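Local structure of probable dipeptidase (Pseudomonas aeruginosa, 3B40) at residues Met135-Ala140 and Val158-Ser164; Ile208-Gln213 and Ile230-Ser235; Arg286-Leu291 and Asp305-Trp311; Tyr299-Asp305 and Tyr319-Tyr324. The protein probably acts as a metal-dependent dipeptidase of the membrane dipeptidase (M19) family, cleaving the peptide bond of dipeptides. The protein carries 11 engineered substitutions. All coordinates share one frame; numbering follows the deposited sequence.

Interaction 1: residues Met135-Ala140 and Val158-Ser164. Engineered in segment 158-164: Ser164 (natural residue Asn).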
# COMPACT_ATOMS: atom_id res chain seq x y z
N MET A 135 4.52 -12.15 2.60
CA MET A 135 3.51 -12.41 1.59
C MET A 135 2.25 -11.78 2.11
O MET A 135 1.75 -12.18 3.16
CB MET A 135 3.24 -13.90 1.41
CG MET A 135 2.23 -14.21 0.28
SD MET A 135 2.00 -16.00 -0.12
CE MET A 135 3.65 -16.35 -0.76
N SER A 136 1.75 -10.78 1.39
CA SER A 136 0.51 -10.13 1.82
C SER A 136 -0.54 -10.41 0.75
O SER A 136 -0.25 -11.11 -0.22
CB SER A 136 0.72 -8.63 2.05
OG SER A 136 1.32 -8.02 0.90
N MET A 137 -1.75 -9.90 0.95
CA MET A 137 -2.84 -10.07 0.01
C MET A 137 -3.62 -8.78 0.14
O MET A 137 -3.84 -8.30 1.26
CB MET A 137 -3.70 -11.30 0.42
CG MET A 137 -4.87 -11.62 -0.51
SD MET A 137 -5.43 -13.35 -0.55
CE MET A 137 -6.30 -13.44 0.97
N LEU A 138 -4.01 -8.18 -0.99
CA LEU A 138 -4.81 -6.97 -0.94
C LEU A 138 -5.96 -7.15 -1.90
O LEU A 138 -5.74 -7.56 -3.04
CB LEU A 138 -3.96 -5.72 -1.26
CG LEU A 138 -4.59 -4.32 -1.20
CD1 LEU A 138 -4.91 -3.92 0.23
CD2 LEU A 138 -3.63 -3.28 -1.80
N ASN A 139 -7.17 -6.90 -1.40
CA ASN A 139 -8.43 -6.90 -2.18
C ASN A 139 -9.24 -8.20 -2.05
O ASN A 139 -8.80 -9.27 -2.50
CB ASN A 139 -8.18 -6.60 -3.65
CG ASN A 139 -9.43 -6.13 -4.38
OD1 ASN A 139 -10.45 -5.80 -3.77
ND2 ASN A 139 -9.31 -6.03 -5.69
N ALA A 140 -10.42 -8.11 -1.44
CA ALA A 140 -11.29 -9.29 -1.29
C ALA A 140 -12.04 -9.67 -2.58
O ALA A 140 -12.63 -10.75 -2.66
CB ALA A 140 -12.29 -9.07 -0.16
N VAL A 158 0.27 -16.42 3.24
CA VAL A 158 -0.20 -15.04 3.42
C VAL A 158 -0.21 -14.67 4.93
O VAL A 158 -0.69 -15.44 5.76
CB VAL A 158 -1.59 -14.81 2.74
CG1 VAL A 158 -2.26 -13.51 3.26
CG2 VAL A 158 -1.42 -14.78 1.24
N ARG A 159 0.34 -13.51 5.27
CA ARG A 159 0.43 -13.11 6.67
C ARG A 159 -0.24 -11.76 6.99
O ARG A 159 -0.29 -11.35 8.17
CB ARG A 159 1.89 -13.15 7.13
CG ARG A 159 2.46 -14.57 7.28
CD ARG A 159 1.73 -15.35 8.36
NE ARG A 159 2.14 -16.75 8.42
CZ ARG A 159 1.61 -17.76 7.72
NH1 ARG A 159 0.64 -17.59 6.83
NH2 ARG A 159 2.10 -18.98 7.90
N MET A 160 -0.77 -11.09 5.96
CA MET A 160 -1.45 -9.80 6.09
C MET A 160 -2.49 -9.76 4.98
O MET A 160 -2.21 -10.23 3.88
CB MET A 160 -0.44 -8.62 5.92
CG MET A 160 -1.05 -7.17 6.09
SD MET A 160 0.07 -5.69 6.33
CE MET A 160 1.08 -5.70 4.85
N PHE A 161 -3.69 -9.24 5.28
CA PHE A 161 -4.81 -9.15 4.34
C PHE A 161 -5.48 -7.78 4.44
O PHE A 161 -5.88 -7.32 5.54
CB PHE A 161 -5.84 -10.27 4.62
CG PHE A 161 -7.08 -10.22 3.74
CD1 PHE A 161 -8.28 -9.70 4.21
CD2 PHE A 161 -7.02 -10.67 2.44
CE1 PHE A 161 -9.43 -9.64 3.38
CE2 PHE A 161 -8.16 -10.62 1.61
CZ PHE A 161 -9.34 -10.10 2.07
N GLY A 162 -5.54 -7.10 3.31
CA GLY A 162 -6.32 -5.86 3.20
C GLY A 162 -7.57 -6.15 2.41
O GLY A 162 -7.51 -6.74 1.34
N PHE A 163 -8.71 -5.79 2.95
CA PHE A 163 -9.99 -6.02 2.28
C PHE A 163 -10.14 -5.28 0.98
O PHE A 163 -10.88 -5.72 0.08
CB PHE A 163 -11.11 -5.51 3.17
CG PHE A 163 -11.43 -6.41 4.33
CD1 PHE A 163 -12.59 -7.14 4.32
CD2 PHE A 163 -10.59 -6.47 5.46
CE1 PHE A 163 -12.92 -7.97 5.40
CE2 PHE A 163 -10.90 -7.30 6.52
CZ PHE A 163 -12.08 -8.04 6.51
N SER A 164 -9.51 -4.11 0.88
CA SER A 164 -9.88 -3.19 -0.20
C SER A 164 -8.76 -2.81 -1.11
O SER A 164 -7.61 -2.87 -0.74
CB SER A 164 -10.48 -1.90 0.36
OG SER A 164 -11.64 -2.16 1.13

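Interaction 2: residues Ile208-Gln213 and Ile230-Ser235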
# COMPACT_ATOMS: atom_id res chain seq x y z
N ILE A 208 -2.59 -10.44 9.85
CA ILE A 208 -2.70 -9.02 10.14
C ILE A 208 -3.80 -8.45 9.25
O ILE A 208 -3.77 -8.64 8.02
CB ILE A 208 -1.39 -8.24 9.84
CG1 ILE A 208 -0.20 -8.77 10.66
CG2 ILE A 208 -1.58 -6.73 10.14
CD1 ILE A 208 1.17 -8.42 10.05
N ILE A 209 -4.77 -7.78 9.85
CA ILE A 209 -5.76 -7.01 9.07
C ILE A 209 -5.22 -5.65 8.64
O ILE A 209 -4.77 -4.86 9.49
CB ILE A 209 -7.11 -6.83 9.81
CG1 ILE A 209 -7.74 -8.20 10.14
CG2 ILE A 209 -8.07 -5.92 8.95
CD1 ILE A 209 -8.78 -8.16 11.26
N ASP A 210 -5.29 -5.37 7.34
CA ASP A 210 -4.78 -4.13 6.72
C ASP A 210 -5.96 -3.24 6.30
O ASP A 210 -6.82 -3.67 5.52
CB ASP A 210 -3.90 -4.50 5.53
CG ASP A 210 -3.35 -3.29 4.77
OD1 ASP A 210 -3.48 -2.13 5.23
OD2 ASP A 210 -2.79 -3.53 3.68
N VAL A 211 -6.03 -2.02 6.85
CA VAL A 211 -7.13 -1.15 6.58
C VAL A 211 -6.87 -0.08 5.51
O VAL A 211 -7.77 0.68 5.19
CB VAL A 211 -7.70 -0.48 7.89
CG1 VAL A 211 -8.08 -1.57 8.91
CG2 VAL A 211 -6.68 0.49 8.46
N SER A 212 -5.66 -0.01 4.95
CA SER A 212 -5.40 0.96 3.87
C SER A 212 -6.34 0.63 2.70
O SER A 212 -6.50 -0.55 2.40
CB SER A 212 -3.94 0.90 3.41
OG SER A 212 -3.09 1.54 4.35
N GLN A 213 -6.97 1.66 2.11
CA GLN A 213 -7.88 1.56 0.94
C GLN A 213 -9.38 1.39 1.30
O GLN A 213 -10.26 1.64 0.47
CB GLN A 213 -7.44 0.46 -0.05
CG GLN A 213 -5.96 0.50 -0.59
CD GLN A 213 -5.77 1.13 -1.95
OE1 GLN A 213 -6.73 1.58 -2.59
NE2 GLN A 213 -4.49 1.17 -2.43
N ILE A 230 -4.26 -3.88 14.26
CA ILE A 230 -4.53 -3.66 12.85
C ILE A 230 -3.50 -2.68 12.29
O ILE A 230 -2.84 -1.95 13.05
CB ILE A 230 -6.01 -3.22 12.58
CG1 ILE A 230 -6.32 -1.83 13.15
CG2 ILE A 230 -7.04 -4.31 13.17
CD1 ILE A 230 -7.70 -1.26 12.66
N VAL A 231 -3.36 -2.68 10.97
CA VAL A 231 -2.32 -1.91 10.32
C VAL A 231 -2.91 -1.17 9.13
O VAL A 231 -3.89 -1.62 8.53
CB VAL A 231 -1.13 -2.89 9.91
CG1 VAL A 231 -0.21 -2.28 8.90
CG2 VAL A 231 -0.35 -3.37 11.21
N ALA A 232 -2.36 -0.01 8.81
CA ALA A 232 -2.60 0.60 7.53
C ALA A 232 -1.26 0.49 6.77
O ALA A 232 -0.32 1.23 7.08
CB ALA A 232 -3.00 2.07 7.71
N SER A 233 -1.19 -0.43 5.80
CA SER A 233 0.07 -0.80 5.17
C SER A 233 0.62 0.30 4.21
O SER A 233 1.82 0.32 3.92
CB SER A 233 -0.09 -2.13 4.43
OG SER A 233 -0.91 -1.94 3.29
N HIS A 234 -0.26 1.19 3.74
CA HIS A 234 0.16 2.33 2.91
C HIS A 234 -0.90 3.41 2.95
O HIS A 234 -1.85 3.38 2.12
CB HIS A 234 0.47 1.90 1.45
CG HIS A 234 -0.65 1.16 0.75
ND1 HIS A 234 -1.34 0.12 1.33
CD2 HIS A 234 -1.13 1.26 -0.51
CE1 HIS A 234 -2.21 -0.38 0.47
NE2 HIS A 234 -2.10 0.29 -0.66
N SER A 235 -0.76 4.32 3.91
CA SER A 235 -1.70 5.46 4.08
C SER A 235 -0.95 6.75 4.46
O SER A 235 0.15 6.66 4.99
CB SER A 235 -2.74 5.12 5.17
OG SER A 235 -3.71 4.18 4.69

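Interaction 3: residues Arg286-Leu291 and Asp305-Trp311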
# COMPACT_ATOMS: atom_id res chain seq x y z
N ARG A 286 -12.30 18.64 -17.60
CA ARG A 286 -13.60 18.32 -17.02
C ARG A 286 -14.71 19.05 -17.81
O ARG A 286 -15.67 18.43 -18.26
CB ARG A 286 -13.59 18.70 -15.54
CG ARG A 286 -12.88 17.66 -14.65
CD ARG A 286 -12.76 18.12 -13.20
NE ARG A 286 -14.09 18.12 -12.58
CZ ARG A 286 -14.68 17.02 -12.14
NH1 ARG A 286 -14.04 15.84 -12.20
NH2 ARG A 286 -15.92 17.09 -11.65
N ALA A 287 -14.53 20.35 -18.02
CA ALA A 287 -15.37 21.16 -18.91
C ALA A 287 -15.63 20.57 -20.32
O ALA A 287 -16.77 20.60 -20.79
CB ALA A 287 -14.81 22.57 -19.01
N ARG A 288 -14.63 20.02 -21.00
CA ARG A 288 -14.93 19.38 -22.31
C ARG A 288 -15.63 18.03 -22.24
O ARG A 288 -16.10 17.54 -23.27
CB ARG A 288 -13.74 19.35 -23.29
CG ARG A 288 -12.41 18.90 -22.75
CD ARG A 288 -11.35 18.88 -23.86
NE ARG A 288 -11.31 17.56 -24.53
CZ ARG A 288 -10.26 16.72 -24.58
NH1 ARG A 288 -9.09 17.04 -24.03
NH2 ARG A 288 -10.37 15.55 -25.20
N PHE A 289 -15.71 17.44 -21.05
CA PHE A 289 -16.49 16.21 -20.86
C PHE A 289 -17.76 16.45 -20.05
O PHE A 289 -18.34 15.52 -19.52
CB PHE A 289 -15.63 15.11 -20.21
CG PHE A 289 -14.63 14.50 -21.14
CD1 PHE A 289 -14.93 13.32 -21.82
CD2 PHE A 289 -13.42 15.13 -21.37
CE1 PHE A 289 -14.01 12.75 -22.70
CE2 PHE A 289 -12.49 14.57 -22.24
CZ PHE A 289 -12.80 13.38 -22.90
N ASP A 290 -18.17 17.71 -19.95
CA ASP A 290 -19.44 18.10 -19.32
C ASP A 290 -19.49 17.81 -17.81
O ASP A 290 -20.57 17.58 -17.25
CB ASP A 290 -20.62 17.44 -20.05
CG ASP A 290 -20.84 17.99 -21.46
OD1 ASP A 290 -20.78 19.23 -21.65
OD2 ASP A 290 -21.07 17.17 -22.37
N LEU A 291 -18.34 17.90 -17.15
CA LEU A 291 -18.27 17.79 -15.72
C LEU A 291 -17.96 19.15 -15.15
O LEU A 291 -17.20 19.92 -15.77
CB LEU A 291 -17.17 16.80 -15.33
CG LEU A 291 -17.26 15.38 -15.86
CD1 LEU A 291 -15.91 14.68 -15.66
CD2 LEU A 291 -18.39 14.59 -15.18
N ASP A 305 -16.19 10.87 -10.60
CA ASP A 305 -17.53 11.47 -10.72
C ASP A 305 -18.58 10.40 -10.97
O ASP A 305 -18.42 9.58 -11.88
CB ASP A 305 -17.59 12.50 -11.83
CG ASP A 305 -16.64 13.65 -11.60
OD1 ASP A 305 -17.13 14.75 -11.29
OD2 ASP A 305 -15.41 13.45 -11.73
N PRO A 306 -19.61 10.36 -10.11
CA PRO A 306 -20.69 9.36 -10.15
C PRO A 306 -21.36 9.20 -11.51
O PRO A 306 -21.61 8.08 -11.93
CB PRO A 306 -21.66 9.87 -9.07
CG PRO A 306 -20.74 10.49 -8.08
CD PRO A 306 -19.75 11.23 -8.93
N ILE A 307 -21.64 10.32 -12.18
CA ILE A 307 -22.28 10.29 -13.51
C ILE A 307 -21.47 9.50 -14.54
O ILE A 307 -22.03 9.01 -15.51
CB ILE A 307 -22.56 11.74 -14.03
CG1 ILE A 307 -23.51 11.76 -15.23
CG2 ILE A 307 -21.26 12.44 -14.37
CD1 ILE A 307 -24.87 11.29 -14.95
N ILE A 308 -20.16 9.34 -14.30
CA ILE A 308 -19.28 8.61 -15.26
C ILE A 308 -19.83 7.17 -15.49
O ILE A 308 -19.58 6.55 -16.52
CB ILE A 308 -17.79 8.65 -14.80
CG1 ILE A 308 -17.23 10.09 -14.91
CG2 ILE A 308 -16.94 7.64 -15.58
CD1 ILE A 308 -15.84 10.31 -14.29
N THR A 309 -20.65 6.66 -14.58
CA THR A 309 -21.20 5.31 -14.79
C THR A 309 -22.04 5.15 -16.09
O THR A 309 -22.13 4.04 -16.64
CB THR A 309 -22.04 4.80 -13.59
OG1 THR A 309 -22.33 3.39 -13.78
CG2 THR A 309 -23.36 5.58 -13.46
N ILE A 310 -22.62 6.25 -16.58
CA ILE A 310 -23.44 6.21 -17.82
C ILE A 310 -22.65 6.41 -19.13
O ILE A 310 -23.20 6.20 -20.22
CB ILE A 310 -24.66 7.19 -17.80
CG1 ILE A 310 -24.21 8.66 -17.92
CG2 ILE A 310 -25.45 7.02 -16.50
CD1 ILE A 310 -25.30 9.63 -18.40
N TRP A 311 -21.37 6.77 -19.02
CA TRP A 311 -20.50 6.96 -20.19
C TRP A 311 -20.20 5.67 -20.98
O TRP A 311 -19.94 4.60 -20.40
CB TRP A 311 -19.15 7.53 -19.75
CG TRP A 311 -19.18 8.95 -19.29
CD1 TRP A 311 -20.29 9.73 -19.07
CD2 TRP A 311 -18.05 9.77 -18.99
NE1 TRP A 311 -19.91 10.98 -18.65
CE2 TRP A 311 -18.54 11.04 -18.61
CE3 TRP A 311 -16.66 9.57 -19.02
CZ2 TRP A 311 -17.69 12.09 -18.24
CZ3 TRP A 311 -15.82 10.62 -18.67
CH2 TRP A 311 -16.33 11.85 -18.29

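Interaction 4: residues Tyr299-Asp305 and Tyr319-Tyr324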
# COMPACT_ATOMS: atom_id res chain seq x y z
N TYR A 299 -11.83 13.66 -6.96
CA TYR A 299 -12.12 13.41 -8.38
C TYR A 299 -11.05 13.98 -9.30
O TYR A 299 -11.20 13.90 -10.53
CB TYR A 299 -13.48 14.00 -8.77
CG TYR A 299 -14.68 13.46 -8.00
CD1 TYR A 299 -14.61 12.25 -7.29
CD2 TYR A 299 -15.90 14.14 -8.04
CE1 TYR A 299 -15.72 11.78 -6.59
CE2 TYR A 299 -17.01 13.68 -7.36
CZ TYR A 299 -16.92 12.50 -6.64
OH TYR A 299 -18.02 12.06 -5.99
N ALA A 300 -10.02 14.59 -8.71
CA ALA A 300 -8.87 15.11 -9.44
C ALA A 300 -7.89 13.97 -9.64
O ALA A 300 -7.21 13.91 -10.67
CB ALA A 300 -8.19 16.23 -8.66
N LEU A 301 -7.80 13.09 -8.64
CA LEU A 301 -6.75 12.04 -8.62
C LEU A 301 -7.19 10.76 -9.29
O LEU A 301 -6.39 9.86 -9.51
CB LEU A 301 -6.28 11.78 -7.18
CG LEU A 301 -5.71 12.96 -6.39
CD1 LEU A 301 -5.41 12.56 -4.95
CD2 LEU A 301 -4.46 13.52 -7.05
N MET A 302 -8.48 10.69 -9.62
CA MET A 302 -9.02 9.52 -10.27
C MET A 302 -10.34 9.93 -10.92
O MET A 302 -10.96 10.91 -10.49
CB MET A 302 -9.27 8.43 -9.22
CG MET A 302 -10.42 8.79 -8.27
SD MET A 302 -11.23 7.36 -7.55
CE MET A 302 -12.37 8.20 -6.43
N PRO A 303 -10.75 9.25 -12.00
CA PRO A 303 -12.07 9.50 -12.57
C PRO A 303 -13.21 9.03 -11.66
O PRO A 303 -13.75 7.95 -11.86
CB PRO A 303 -12.05 8.69 -13.88
CG PRO A 303 -10.99 7.66 -13.67
CD PRO A 303 -9.96 8.30 -12.83
N GLY A 304 -13.58 9.86 -10.69
CA GLY A 304 -14.49 9.44 -9.60
C GLY A 304 -15.93 9.96 -9.69
O GLY A 304 -16.81 9.54 -8.93
N ASP A 305 -16.19 10.87 -10.60
CA ASP A 305 -17.53 11.47 -10.72
C ASP A 305 -18.58 10.40 -10.97
O ASP A 305 -18.42 9.58 -11.88
CB ASP A 305 -17.59 12.50 -11.83
CG ASP A 305 -16.64 13.65 -11.60
OD1 ASP A 305 -17.13 14.75 -11.29
OD2 ASP A 305 -15.41 13.45 -11.73
N TYR A 319 -11.20 10.15 -21.43
CA TYR A 319 -11.13 11.00 -20.26
C TYR A 319 -10.07 10.53 -19.24
O TYR A 319 -9.18 11.31 -18.88
CB TYR A 319 -12.52 11.12 -19.61
CG TYR A 319 -12.48 11.89 -18.33
CD1 TYR A 319 -12.40 13.27 -18.34
CD2 TYR A 319 -12.54 11.22 -17.10
CE1 TYR A 319 -12.35 13.99 -17.13
CE2 TYR A 319 -12.49 11.92 -15.92
CZ TYR A 319 -12.41 13.30 -15.93
OH TYR A 319 -12.37 13.98 -14.73
N ALA A 320 -10.21 9.28 -18.78
CA ALA A 320 -9.21 8.62 -17.90
C ALA A 320 -7.77 8.80 -18.42
O ALA A 320 -6.89 9.27 -17.70
CB ALA A 320 -9.55 7.11 -17.71
N SER A 321 -7.54 8.44 -19.68
CA SER A 321 -6.18 8.59 -20.27
C SER A 321 -5.69 10.01 -20.16
O SER A 321 -4.59 10.25 -19.66
CB SER A 321 -6.13 8.13 -21.72
OG SER A 321 -6.59 6.79 -21.80
N ALA A 322 -6.52 10.96 -20.57
CA ALA A 322 -6.17 12.38 -20.48
C ALA A 322 -5.94 12.87 -19.06
O ALA A 322 -5.06 13.70 -18.83
CB ALA A 322 -7.23 13.25 -21.17
N LEU A 323 -6.77 12.42 -18.12
CA LEU A 323 -6.64 12.82 -16.71
C LEU A 323 -5.27 12.35 -16.20
O LEU A 323 -4.49 13.14 -15.66
CB LEU A 323 -7.80 12.24 -15.88
CG LEU A 323 -7.82 12.42 -14.35
CD1 LEU A 323 -9.19 12.80 -13.94
CD2 LEU A 323 -7.43 11.17 -13.67
N TYR A 324 -4.96 11.07 -16.42
CA TYR A 324 -3.72 10.51 -15.93
C TYR A 324 -2.47 11.12 -16.58
O TYR A 324 -1.40 11.15 -15.95
CB TYR A 324 -3.76 8.98 -16.00
CG TYR A 324 -4.65 8.39 -14.90
CD1 TYR A 324 -4.39 8.64 -13.55
CD2 TYR A 324 -5.74 7.58 -15.22
CE1 TYR A 324 -5.20 8.10 -12.53
CE2 TYR A 324 -6.56 7.03 -14.21
CZ TYR A 324 -6.28 7.30 -12.87
OH TYR A 324 -7.08 6.79 -11.88
O HOH W 1 -12.87 12.75 -12.40
O HOH W 2 -10.78 15.28 -12.80
O HOH W 3 -5.90 6.75 -9.32

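Interaction 1: residues Met135-Ala140 and Val158-Ser164
Met137 lies across Val158 and Phe161, and its atoms meet them in turn. CB packs on Val158 CG1 at 3.9 Å. With CG anti to the backbone N (chi1 -178°), the chain descends beside Phe161, whose ring edge it meets in plane, Met137 CG being 3.8 Å from Phe161 CD2. SD also stays at the edge, 5.5 Å from the ring centroid, a Met-aromatic contact. A bend at the last torsion (chi3 76°) then turns the methyl back, so that Met137 CE sits tightly against Phe161 CD2 at 3.2 Å, oblique to the ring. Farther along the same edge, Ala140 CB approaches Phe161 CZ near the ring plane. The backbones run parallel. Arg159 N gives a straight bond to Met135 O, Met137 N a weak one to Met160 O, Gly162 N binds Met137 O at 2.9 Å, and Asn139 N returns to Gly162 O at 2.8 Å. Farther along, Ala140 N reaches Phe163 O from above its carbonyl plane. On the other face, Leu138 CD1 lies 3.1 Å from the carbonyl O of the engineered Ser164. These are neighbouring strands of the TIM barrel, joined through helix 148-155 as a beta-alpha-beta crossover; strand 62-68 flanks 135-138, strand 208-210 flanks 160-162, and Leu202 of helix 193-205 covers Phe161.

Interaction 2: residues Ile208-Gln213 and Ile230-Ser235
Asp210 OD1 is gripped by two backbone N-H groups from opposite faces of its carboxylate: Ser233 N across the contact at 2.9 Å and Ser212 N of its own segment at 3.1 Å. The second bond makes an Asx turn, and together the two would restrict the rotation of the group. The other oxygen, Asp210 OD2, accepts from Ser233 OG at 2.5 Å, shorter than usual for such a bond, so its exact length is doubtful. Ser233 OG in turn accepts from His234 ND1. At the far side of that imidazole, Gln213 NE2 donates to His234 NE2 at 3.1 Å; the bond is straight and lies in the amide plane but is tilted 32° from the ring plane. Arg176 holds Gln213 OE1. His234 has CG in the crowded position between backbone N and carbonyl carbon (chi1 54°), which turns the ring back beside Ser212, whose CB it meets obliquely, His234 ND1 lying 3.4 Å from Ser212 CB. This polar chain forms toward the C-terminal side of two parallel TIM-barrel strands, linked by helix 216-225 in a beta-alpha-beta crossover, the side on which barrel enzymes characteristically place their active sites. Before it, the strands pair through Val231 N to Ile209 O and Val211 N to Val231 O, and Ile208 CG2 packs on Val231 CG2. Ser212 OG accepts from His234 N at 2.9 Å and shares a hydrogen bond with Ser235 OG at 2.7 Å.

Interaction 3: residues Arg286-Leu291 and Asp305-Trp311
Arg286 bends at chi3 (70°) after an extended stretch, while Asp305 has CG opposite its carbonyl carbon (chi1 -61°), and the two charged ends meet from opposite directions. Helix 276-288 ends here in a Schellman motif with Asp290 as the C' residue: Leu291 N binds Arg286 O, and Asp290 N binds Ala287 O weakly. Phe289 N is a second donor to Arg286 O, from the opposite face of its carbonyl plane. The salt bridge is end-on and bidentate, with Arg286 NH1 2.8 Å from Asp305 OD2 and Arg286 NH2 2.7 Å from Asp305 OD1. Both oxygens are met on their syn sides, with the two planes 30° apart. Arg286 NE goes to Pro292 O, which further fixes the guanidinium, and Leu291 CB lies over the rim of one of its faces. Leu291 CD2 packs on Ile307 CG2 at 3.7 Å, and CD1 meets Trp311 CH2 at 3.9 Å. Tyr319 of helix 313-328 packs edge-to-face with both Phe289 and Trp311, whose own rings are modestly inclined and so displaced that they scarcely overlap, centroids 5.8 Å from each other. Nearer approaches are Phe289 O to Trp311 CZ2, 3.7 Å, and Phe289 CB to Trp311 CH2, 3.8 Å.

Interaction 4: residues Tyr299-Asp305 and Tyr319-Tyr324
An apolar contact supplemented by water joins Pro303, in the loop between helices 276-288 and 313-328, to Tyr319, Leu323 and Tyr324 on one side of the second helix. Pro303 is the centre of an inverse gamma turn, and its ring is presented to the helix between the two tyrosines. Pro303 CB lies at the edge of the Tyr319 ring, 3.8 Å from CE2, while Pro303 CD comes 3.4 Å from Tyr324 OH as the two side chains cross at about a right angle. Leu323 fills in between: CD2 is 3.9 Å from Pro303 CD and also sits over the centre of one face of Tyr324. Its CD1 branch faces the carbonyls of Tyr299 and Ala300; the buried Ala300 O has no polar partner in the model. Tyr319 OH connects to the loop through two waters, which both contact Tyr299 O. The first of them also lies 2.7 Å from Asp305 OD2, a carboxylate held chiefly by its salt bridge to Arg286. At the other end, a third water donates to Leu301 O at 3.2 Å and is 2.8 Å from Tyr324 OH.

How the interactions relate
Interactions 1 and 2 are successive parts of one barrel sheet: strand 160-162 pairs directly with 208-210, Phe161 O lying 2.7 Å from Asp210 N and Phe161 N 2.8 Å from Ile208 O. Interactions 3 and 4 lie farther out, around helices 276-288 and 313-328 and the loop between them, their centres about 10 Å apart. They share Asp305, and Tyr319 of interaction 4 packs against interaction 3, Trp311 CZ3 being 3.5 Å from Tyr319 CB. The two groups do not touch; the nearest atoms of interactions 2 and 4 are about 9 Å apart. A bound cadmium ion lies about 13 Å from the Val231 side chain, and a magnesium ion about 6 Å from that of Phe289.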